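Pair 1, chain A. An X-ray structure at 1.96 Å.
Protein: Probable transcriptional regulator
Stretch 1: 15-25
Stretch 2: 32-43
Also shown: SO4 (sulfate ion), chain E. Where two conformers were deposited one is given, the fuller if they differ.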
# COMPACT_ATOMS: atom_id res chain seq x y z
N ARG A 15 -13.54 -14.49 -0.74
CA ARG A 15 -12.47 -14.25 -1.70
C ARG A 15 -13.02 -13.79 -3.04
O ARG A 15 -12.51 -12.84 -3.63
CB ARG A 15 -11.62 -15.50 -1.91
CG ARG A 15 -10.64 -15.36 -3.08
CD ARG A 15 -9.52 -14.38 -2.76
NE ARG A 15 -9.78 -13.02 -3.21
CZ ARG A 15 -9.45 -11.95 -2.50
NH1 ARG A 15 -8.87 -12.09 -1.30
NH2 ARG A 15 -9.69 -10.75 -2.98
N VAL A 16 -14.08 -14.45 -3.51
CA VAL A 16 -14.66 -14.13 -4.82
C VAL A 16 -15.17 -12.69 -4.81
O VAL A 16 -14.91 -11.92 -5.71
CB VAL A 16 -15.84 -15.09 -5.17
CG1 VAL A 16 -16.52 -14.68 -6.47
CG2 VAL A 16 -15.36 -16.52 -5.27
N LEU A 17 -15.92 -12.34 -3.76
CA LEU A 17 -16.47 -10.98 -3.64
C LEU A 17 -15.39 -9.92 -3.53
O LEU A 17 -15.53 -8.87 -4.13
CB LEU A 17 -17.46 -10.85 -2.49
CG LEU A 17 -18.80 -11.52 -2.79
CD1 LEU A 17 -19.71 -11.41 -1.58
CD2 LEU A 17 -19.47 -10.86 -3.98
N LEU A 18 -14.32 -10.21 -2.79
CA LEU A 18 -13.23 -9.25 -2.68
C LEU A 18 -12.51 -9.03 -4.02
O LEU A 18 -12.13 -7.91 -4.33
CB LEU A 18 -12.22 -9.66 -1.60
CG LEU A 18 -12.49 -9.36 -0.14
CD1 LEU A 18 -11.57 -10.16 0.83
CD2 LEU A 18 -12.37 -7.85 0.11
N ALA A 19 -12.31 -10.09 -4.79
CA ALA A 19 -11.66 -9.93 -6.11
C ALA A 19 -12.53 -9.10 -7.09
O ALA A 19 -12.04 -8.21 -7.80
CB ALA A 19 -11.34 -11.29 -6.71
N ARG A 20 -13.82 -9.40 -7.12
CA ARG A 20 -14.78 -8.61 -7.90
C ARG A 20 -14.87 -7.15 -7.43
O ARG A 20 -14.88 -6.23 -8.27
CB ARG A 20 -16.17 -9.26 -7.81
CG ARG A 20 -16.38 -10.43 -8.73
CD ARG A 20 -17.69 -11.13 -8.45
NE ARG A 20 -17.84 -12.36 -9.23
CZ ARG A 20 -18.40 -12.42 -10.44
NH1 ARG A 20 -18.85 -11.31 -11.01
NH2 ARG A 20 -18.49 -13.59 -11.07
N ALA A 21 -14.93 -6.92 -6.11
CA ALA A 21 -15.02 -5.56 -5.56
C ALA A 21 -13.82 -4.73 -5.95
O ALA A 21 -13.97 -3.55 -6.30
CB ALA A 21 -15.16 -5.59 -4.03
N GLU A 22 -12.64 -5.35 -5.90
CA GLU A 22 -11.40 -4.64 -6.25
C GLU A 22 -11.44 -4.26 -7.73
O GLU A 22 -11.07 -3.14 -8.08
CB GLU A 22 -10.16 -5.46 -5.92
CG GLU A 22 -8.88 -4.61 -6.00
CD GLU A 22 -7.62 -5.34 -5.55
OE1 GLU A 22 -7.74 -6.32 -4.78
OE2 GLU A 22 -6.51 -4.91 -5.95
N SER A 23 -11.92 -5.17 -8.57
CA SER A 23 -12.03 -4.89 -10.01
C SER A 23 -12.97 -3.70 -10.30
O SER A 23 -12.65 -2.81 -11.08
CB SER A 23 -12.45 -6.16 -10.77
OG SER A 23 -12.47 -5.92 -12.18
N THR A 24 -14.13 -3.67 -9.66
CA THR A 24 -15.05 -2.55 -9.77
C THR A 24 -14.48 -1.25 -9.17
O THR A 24 -14.65 -0.16 -9.74
CB THR A 24 -16.34 -2.92 -9.07
OG1 THR A 24 -16.85 -4.09 -9.71
CG2 THR A 24 -17.37 -1.79 -9.17
N LEU A 25 -13.80 -1.37 -8.03
CA LEU A 25 -13.18 -0.21 -7.39
C LEU A 25 -12.26 0.48 -8.38
O LEU A 25 -12.32 1.69 -8.53
CB LEU A 25 -12.34 -0.63 -6.18
CG LEU A 25 -12.21 0.20 -4.90
CD1 LEU A 25 -10.87 -0.13 -4.25
CD2 LEU A 25 -12.36 1.67 -5.02
N GLY A 32 -18.88 3.36 -6.94
CA GLY A 32 -19.38 2.28 -7.79
C GLY A 32 -19.46 0.93 -7.09
O GLY A 32 -19.86 -0.08 -7.70
N LEU A 33 -19.08 0.88 -5.81
CA LEU A 33 -19.12 -0.37 -5.06
C LEU A 33 -20.45 -0.61 -4.39
O LEU A 33 -20.91 0.20 -3.57
CB LEU A 33 -18.03 -0.42 -3.99
CG LEU A 33 -16.62 -0.79 -4.42
CD1 LEU A 33 -15.77 -0.89 -3.18
CD2 LEU A 33 -16.62 -2.13 -5.16
N SER A 34 -21.05 -1.75 -4.72
CA SER A 34 -22.26 -2.17 -4.04
C SER A 34 -22.16 -3.64 -3.66
O SER A 34 -21.94 -4.50 -4.51
CB SER A 34 -23.50 -1.92 -4.92
OG SER A 34 -24.64 -2.55 -4.36
N LEU A 35 -22.34 -3.93 -2.37
CA LEU A 35 -22.29 -5.32 -1.92
C LEU A 35 -23.42 -6.12 -2.56
O LEU A 35 -23.22 -7.24 -3.04
CB LEU A 35 -22.38 -5.40 -0.40
CG LEU A 35 -22.34 -6.78 0.28
CD1 LEU A 35 -21.18 -7.64 -0.20
CD2 LEU A 35 -22.28 -6.59 1.81
N ARG A 36 -24.60 -5.52 -2.62
CA ARG A 36 -25.73 -6.18 -3.23
C ARG A 36 -25.47 -6.48 -4.70
O ARG A 36 -25.74 -7.57 -5.16
CB ARG A 36 -26.98 -5.34 -3.07
CG ARG A 36 -27.50 -5.29 -1.63
CD ARG A 36 -28.57 -4.23 -1.53
NE ARG A 36 -27.96 -2.92 -1.49
CZ ARG A 36 -28.60 -1.78 -1.72
NH1 ARG A 36 -27.94 -0.62 -1.63
NH2 ARG A 36 -29.89 -1.80 -2.05
N GLN A 37 -24.92 -5.53 -5.46
CA GLN A 37 -24.61 -5.82 -6.85
C GLN A 37 -23.54 -6.90 -7.01
O GLN A 37 -23.64 -7.79 -7.88
CB GLN A 37 -24.14 -4.56 -7.56
CG GLN A 37 -25.24 -3.63 -7.97
CD GLN A 37 -24.74 -2.56 -8.90
OE1 GLN A 37 -23.92 -1.72 -8.52
NE2 GLN A 37 -25.20 -2.60 -10.14
N LEU A 38 -22.51 -6.84 -6.17
CA LEU A 38 -21.38 -7.76 -6.31
C LEU A 38 -21.85 -9.18 -6.04
O LEU A 38 -21.45 -10.10 -6.74
CB LEU A 38 -20.24 -7.38 -5.38
CG LEU A 38 -19.57 -6.07 -5.74
CD1 LEU A 38 -18.84 -5.51 -4.52
CD2 LEU A 38 -18.60 -6.24 -6.94
N ALA A 39 -22.72 -9.32 -5.05
CA ALA A 39 -23.28 -10.62 -4.71
C ALA A 39 -24.10 -11.22 -5.87
O ALA A 39 -24.02 -12.42 -6.11
CB ALA A 39 -24.14 -10.51 -3.45
N ARG A 40 -24.86 -10.39 -6.58
CA ARG A 40 -25.69 -10.91 -7.69
C ARG A 40 -24.79 -11.24 -8.87
O ARG A 40 -25.01 -12.22 -9.57
CB ARG A 40 -26.79 -9.94 -8.14
CG ARG A 40 -27.46 -9.04 -7.07
CD ARG A 40 -28.20 -9.78 -5.93
NE ARG A 40 -27.92 -9.10 -4.64
CZ ARG A 40 -28.51 -9.37 -3.47
NH1 ARG A 40 -29.45 -10.32 -3.36
NH2 ARG A 40 -28.15 -8.69 -2.40
N GLU A 41 -23.78 -10.40 -9.09
CA GLU A 41 -22.77 -10.61 -10.13
C GLU A 41 -21.99 -11.91 -9.93
O GLU A 41 -21.56 -12.51 -10.91
CB GLU A 41 -21.81 -9.41 -10.20
CG GLU A 41 -22.40 -8.22 -10.97
CD GLU A 41 -21.69 -6.89 -10.73
OE1 GLU A 41 -20.57 -6.87 -10.14
OE2 GLU A 41 -22.26 -5.85 -11.14
N ALA A 42 -21.83 -12.34 -8.68
CA ALA A 42 -21.13 -13.60 -8.35
C ALA A 42 -22.09 -14.80 -8.29
O ALA A 42 -21.72 -15.87 -7.78
CB ALA A 42 -20.34 -13.47 -7.04
N GLY A 43 -23.30 -14.61 -8.82
CA GLY A 43 -24.29 -15.67 -8.99
C GLY A 43 -24.65 -16.40 -7.71
O GLY A 43 -25.73 -16.99 -7.61
S SO4 E . -24.64 -1.93 -0.64
O1 SO4 E . -25.12 -0.79 -1.41
O2 SO4 E . -25.26 -3.14 -1.19
O3 SO4 E . -23.17 -2.01 -0.73
O4 SO4 E . -25.06 -1.86 0.75
O HOH W 1 -19.75 -4.38 -9.36

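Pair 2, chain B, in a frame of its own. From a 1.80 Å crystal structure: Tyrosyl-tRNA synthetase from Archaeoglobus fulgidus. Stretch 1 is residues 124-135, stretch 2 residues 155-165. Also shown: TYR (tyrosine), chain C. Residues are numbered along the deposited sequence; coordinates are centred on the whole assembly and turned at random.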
# COMPACT_ATOMS: atom_id res chain seq x y z
N ASP B 124 -11.66 -0.24 -2.87
CA ASP B 124 -11.74 -1.38 -1.95
C ASP B 124 -10.37 -1.65 -1.32
O ASP B 124 -10.29 -2.03 -0.14
CB ASP B 124 -12.20 -2.64 -2.69
CG ASP B 124 -13.71 -2.74 -2.77
OD1 ASP B 124 -14.20 -3.56 -3.58
OD2 ASP B 124 -14.40 -2.01 -2.03
N VAL B 125 -9.31 -1.47 -2.10
CA VAL B 125 -7.96 -1.67 -1.59
C VAL B 125 -7.72 -0.69 -0.45
O VAL B 125 -7.19 -1.07 0.60
CB VAL B 125 -6.89 -1.44 -2.69
CG1 VAL B 125 -5.49 -1.39 -2.06
CG2 VAL B 125 -6.95 -2.55 -3.72
N LEU B 126 -8.12 0.56 -0.65
CA LEU B 126 -7.93 1.57 0.39
C LEU B 126 -8.73 1.22 1.66
O LEU B 126 -8.24 1.42 2.77
CB LEU B 126 -8.33 2.95 -0.13
CG LEU B 126 -7.46 3.51 -1.27
CD1 LEU B 126 -7.80 4.97 -1.46
CD2 LEU B 126 -5.98 3.34 -0.96
N LYS B 127 -9.94 0.70 1.48
CA LYS B 127 -10.78 0.32 2.61
C LYS B 127 -10.14 -0.87 3.33
O LYS B 127 -10.08 -0.91 4.57
CB LYS B 127 -12.18 -0.05 2.13
CG LYS B 127 -12.97 1.13 1.60
CD LYS B 127 -14.33 0.70 1.05
CE LYS B 127 -15.15 1.90 0.60
NZ LYS B 127 -16.49 1.49 0.09
N MET B 128 -9.68 -1.85 2.55
CA MET B 128 -9.01 -3.01 3.13
C MET B 128 -7.77 -2.56 3.91
O MET B 128 -7.52 -3.03 5.03
CB MET B 128 -8.58 -3.99 2.03
CG MET B 128 -9.67 -4.92 1.53
SD MET B 128 -10.12 -6.14 2.79
CE MET B 128 -8.71 -7.21 2.73
N ALA B 129 -7.00 -1.64 3.33
CA ALA B 129 -5.79 -1.15 4.00
C ALA B 129 -6.11 -0.43 5.30
O ALA B 129 -5.34 -0.50 6.25
CB ALA B 129 -5.00 -0.22 3.06
N ARG B 130 -7.23 0.28 5.33
CA ARG B 130 -7.64 1.03 6.51
C ARG B 130 -8.04 0.12 7.68
O ARG B 130 -7.88 0.49 8.84
CB ARG B 130 -8.81 1.96 6.15
CG ARG B 130 -9.59 2.51 7.34
CD ARG B 130 -8.77 3.51 8.13
NE ARG B 130 -9.55 4.10 9.23
CZ ARG B 130 -9.63 3.59 10.45
NH1 ARG B 130 -10.35 4.20 11.38
NH2 ARG B 130 -8.98 2.47 10.76
N ILE B 131 -8.54 -1.08 7.37
CA ILE B 131 -8.96 -1.99 8.44
C ILE B 131 -8.01 -3.16 8.71
O ILE B 131 -8.28 -4.00 9.57
CB ILE B 131 -10.38 -2.56 8.16
CG1 ILE B 131 -10.37 -3.49 6.94
CG2 ILE B 131 -11.34 -1.40 7.88
CD1 ILE B 131 -11.70 -4.23 6.71
N THR B 132 -6.89 -3.20 7.99
CA THR B 132 -5.92 -4.27 8.17
C THR B 132 -4.64 -3.74 8.83
O THR B 132 -4.01 -2.82 8.32
CB THR B 132 -5.57 -4.89 6.80
OG1 THR B 132 -6.77 -5.37 6.18
CG2 THR B 132 -4.59 -6.04 6.97
N THR B 133 -4.25 -4.31 9.96
CA THR B 133 -3.02 -3.87 10.61
C THR B 133 -1.82 -4.25 9.74
O THR B 133 -1.86 -5.25 9.02
CB THR B 133 -2.82 -4.52 12.01
OG1 THR B 133 -2.67 -5.94 11.86
CG2 THR B 133 -4.00 -4.23 12.91
N LEU B 134 -0.77 -3.44 9.80
CA LEU B 134 0.44 -3.74 9.06
C LEU B 134 0.95 -5.11 9.52
O LEU B 134 1.43 -5.91 8.72
CB LEU B 134 1.51 -2.67 9.33
CG LEU B 134 2.89 -2.94 8.73
CD1 LEU B 134 2.77 -3.13 7.21
CD2 LEU B 134 3.83 -1.79 9.06
N ASN B 135 0.84 -5.37 10.81
CA ASN B 135 1.29 -6.63 11.39
C ASN B 135 0.63 -7.85 10.71
O ASN B 135 1.32 -8.79 10.31
CB ASN B 135 0.97 -6.65 12.88
CG ASN B 135 1.52 -7.88 13.58
OD1 ASN B 135 1.08 -8.23 14.67
ND2 ASN B 135 2.50 -8.53 12.96
N GLN B 155 4.80 -5.06 -1.12
CA GLN B 155 4.52 -6.40 -0.65
C GLN B 155 3.49 -6.42 0.49
O GLN B 155 2.94 -7.47 0.83
CB GLN B 155 5.84 -7.10 -0.28
CG GLN B 155 6.67 -7.38 -1.55
CD GLN B 155 8.18 -7.44 -1.32
OE1 GLN B 155 8.73 -6.70 -0.51
NE2 GLN B 155 8.86 -8.30 -2.07
N MET B 156 3.19 -5.25 1.04
CA MET B 156 2.19 -5.15 2.11
C MET B 156 0.82 -4.86 1.51
O MET B 156 -0.21 -5.07 2.16
CB MET B 156 2.59 -4.05 3.10
CG MET B 156 3.96 -4.27 3.73
SD MET B 156 4.04 -5.78 4.74
CE MET B 156 4.80 -6.94 3.58
N ILE B 157 0.80 -4.34 0.28
CA ILE B 157 -0.45 -4.06 -0.43
C ILE B 157 -0.93 -5.36 -1.08
O ILE B 157 -2.12 -5.64 -1.15
CB ILE B 157 -0.23 -3.01 -1.54
CG1 ILE B 157 0.13 -1.66 -0.93
CG2 ILE B 157 -1.47 -2.89 -2.42
CD1 ILE B 157 0.61 -0.64 -1.95
N TYR B 158 0.05 -6.15 -1.54
CA TYR B 158 -0.15 -7.45 -2.21
C TYR B 158 -1.25 -8.36 -1.60
O TYR B 158 -2.16 -8.79 -2.31
CB TYR B 158 1.22 -8.16 -2.25
CG TYR B 158 1.30 -9.49 -2.96
CD1 TYR B 158 2.15 -9.66 -4.07
CD2 TYR B 158 0.62 -10.61 -2.49
CE1 TYR B 158 2.30 -10.91 -4.68
CE2 TYR B 158 0.76 -11.85 -3.08
CZ TYR B 158 1.60 -12.00 -4.17
OH TYR B 158 1.70 -13.23 -4.76
N PRO B 159 -1.18 -8.66 -0.29
CA PRO B 159 -2.21 -9.54 0.30
C PRO B 159 -3.62 -8.97 0.26
O PRO B 159 -4.58 -9.70 0.07
CB PRO B 159 -1.72 -9.75 1.74
CG PRO B 159 -1.00 -8.45 2.03
CD PRO B 159 -0.23 -8.20 0.74
N LEU B 160 -3.74 -7.66 0.43
CA LEU B 160 -5.04 -7.02 0.38
C LEU B 160 -5.67 -7.22 -1.00
O LEU B 160 -6.86 -7.51 -1.12
CB LEU B 160 -4.91 -5.53 0.67
CG LEU B 160 -4.09 -5.15 1.91
CD1 LEU B 160 -4.14 -3.64 2.09
CD2 LEU B 160 -4.64 -5.86 3.15
N MET B 161 -4.86 -7.05 -2.03
CA MET B 161 -5.33 -7.20 -3.39
C MET B 161 -5.69 -8.63 -3.71
O MET B 161 -6.64 -8.88 -4.45
CB MET B 161 -4.28 -6.69 -4.38
CG MET B 161 -4.21 -5.17 -4.44
SD MET B 161 -2.98 -4.61 -5.62
CE MET B 161 -3.55 -5.40 -7.15
N GLN B 162 -4.94 -9.59 -3.17
CA GLN B 162 -5.25 -10.99 -3.40
C GLN B 162 -6.62 -11.30 -2.81
O GLN B 162 -7.45 -11.95 -3.45
CB GLN B 162 -4.20 -11.90 -2.77
CG GLN B 162 -4.47 -13.37 -3.03
CD GLN B 162 -3.27 -14.24 -2.72
OE1 GLN B 162 -2.13 -13.79 -2.83
NE2 GLN B 162 -3.51 -15.50 -2.37
N ALA B 163 -6.86 -10.82 -1.59
CA ALA B 163 -8.14 -11.04 -0.93
C ALA B 163 -9.25 -10.41 -1.76
O ALA B 163 -10.30 -11.02 -1.96
CB ALA B 163 -8.13 -10.44 0.47
N LEU B 164 -9.02 -9.21 -2.27
CA LEU B 164 -10.03 -8.54 -3.09
C LEU B 164 -10.26 -9.22 -4.43
O LEU B 164 -11.35 -9.09 -5.00
CB LEU B 164 -9.66 -7.07 -3.32
CG LEU B 164 -9.92 -6.18 -2.10
CD1 LEU B 164 -9.31 -4.80 -2.34
CD2 LEU B 164 -11.43 -6.10 -1.84
N ASP B 165 -9.27 -9.94 -4.93
CA ASP B 165 -9.45 -10.64 -6.21
C ASP B 165 -10.56 -11.67 -6.07
O ASP B 165 -11.32 -11.89 -7.00
CB ASP B 165 -8.16 -11.36 -6.63
CG ASP B 165 -7.08 -10.41 -7.05
OD1 ASP B 165 -5.90 -10.80 -6.98
OD2 ASP B 165 -7.41 -9.27 -7.48
N TYR C . -0.07 -15.27 -3.91
CA TYR C . -0.08 -16.29 -4.98
C TYR C . 1.26 -17.04 -5.04
O TYR C . 1.39 -17.93 -5.90
CB TYR C . -0.38 -15.62 -6.33
CG TYR C . -1.74 -14.98 -6.33
CD1 TYR C . -1.91 -13.62 -6.61
CD2 TYR C . -2.88 -15.75 -6.05
CE1 TYR C . -3.19 -13.04 -6.61
CE2 TYR C . -4.15 -15.19 -6.05
CZ TYR C . -4.30 -13.84 -6.33
OH TYR C . -5.56 -13.30 -6.35
OXT TYR C . 2.14 -16.74 -4.21

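Two helices cross at nearly the same angle in both pairs: 116° between N-to-C directions in pair 1, with axes 9.8 Å apart at closest approach, and 117° and 9.5 Å in pair 2. Fourteen central residues superpose with an RMSD of 0.4 Å. Neither contact contains a hydrogen bond between its stretches, so both rest mainly on side-chain packing.

A shared central feature is a leucine pointing toward the other helix, L38(A) matching L160(B), with side-chain centres 0.4 Å apart. In pair 1 it is a knob among L17(A), R20(A), A21(A) and T24(A). The matched alanines, A21(A) and A129(B), leave room for it: A21(A) CB lies 3.7 Å from L38(A) CD1, and A129(B) CB 3.7 Å from L160(B) CD1. The matched threonines, T24(A) and T132(B), both have chi1 m and also border the leucine, with OG1 of T24(A) 3.9 Å from CD2 of L38(A) and OG1 of T132(B) 3.7 Å from CD2 of L160(B). T24(A) OG1 hydrogen-bonds a water that donates to E41(A) OE1, bridging the stretches. T132(B) OG1 donates to M128(B) O at 2.7 Å, within its own stretch.

One turn along, the shares of bulk are exchanged. L17(A) matches V125(B), and A42(A) matches L164(B). In pair 1 the longer side chain comes from the first helix, L17(A) CD2 reaching to 4.1 Å from A42(A) CB; in pair 2 the leucine is on the second, and L164(B) CD1 packs 3.5 Å from V125(B) CG2. L164(B) CD1 also approaches D124(B) CB at 3.6 Å, while at the matching place V16(A) CG1 meets the small A42(A) CB at 4.0 Å. L17(A) CD1 reaches L35(A) CD1 at 4.3 Å, and V125(B) CG1 reaches the matched I157(B) CG2, also at 4.3 Å. At the next match, L17(A) CD2 meets backbone, A39(A) N, at 3.8 Å, but V125(B) CG2 meets side chain, M161(B) CG, at 3.9 Å.

R20(A) and M128(B) both point toward the second helix. The arginine lays one guanidinium face over E41(A) O and A42(A) CA; its NH1 is 3.0 Å from E41(A) O, but the angle is too poor for a hydrogen bond. The methionine makes an apolar contact instead, its CE 4.0 Å from CB of A163(B), the match of E41(A), and its CG 3.9 Å from L164(B) CG.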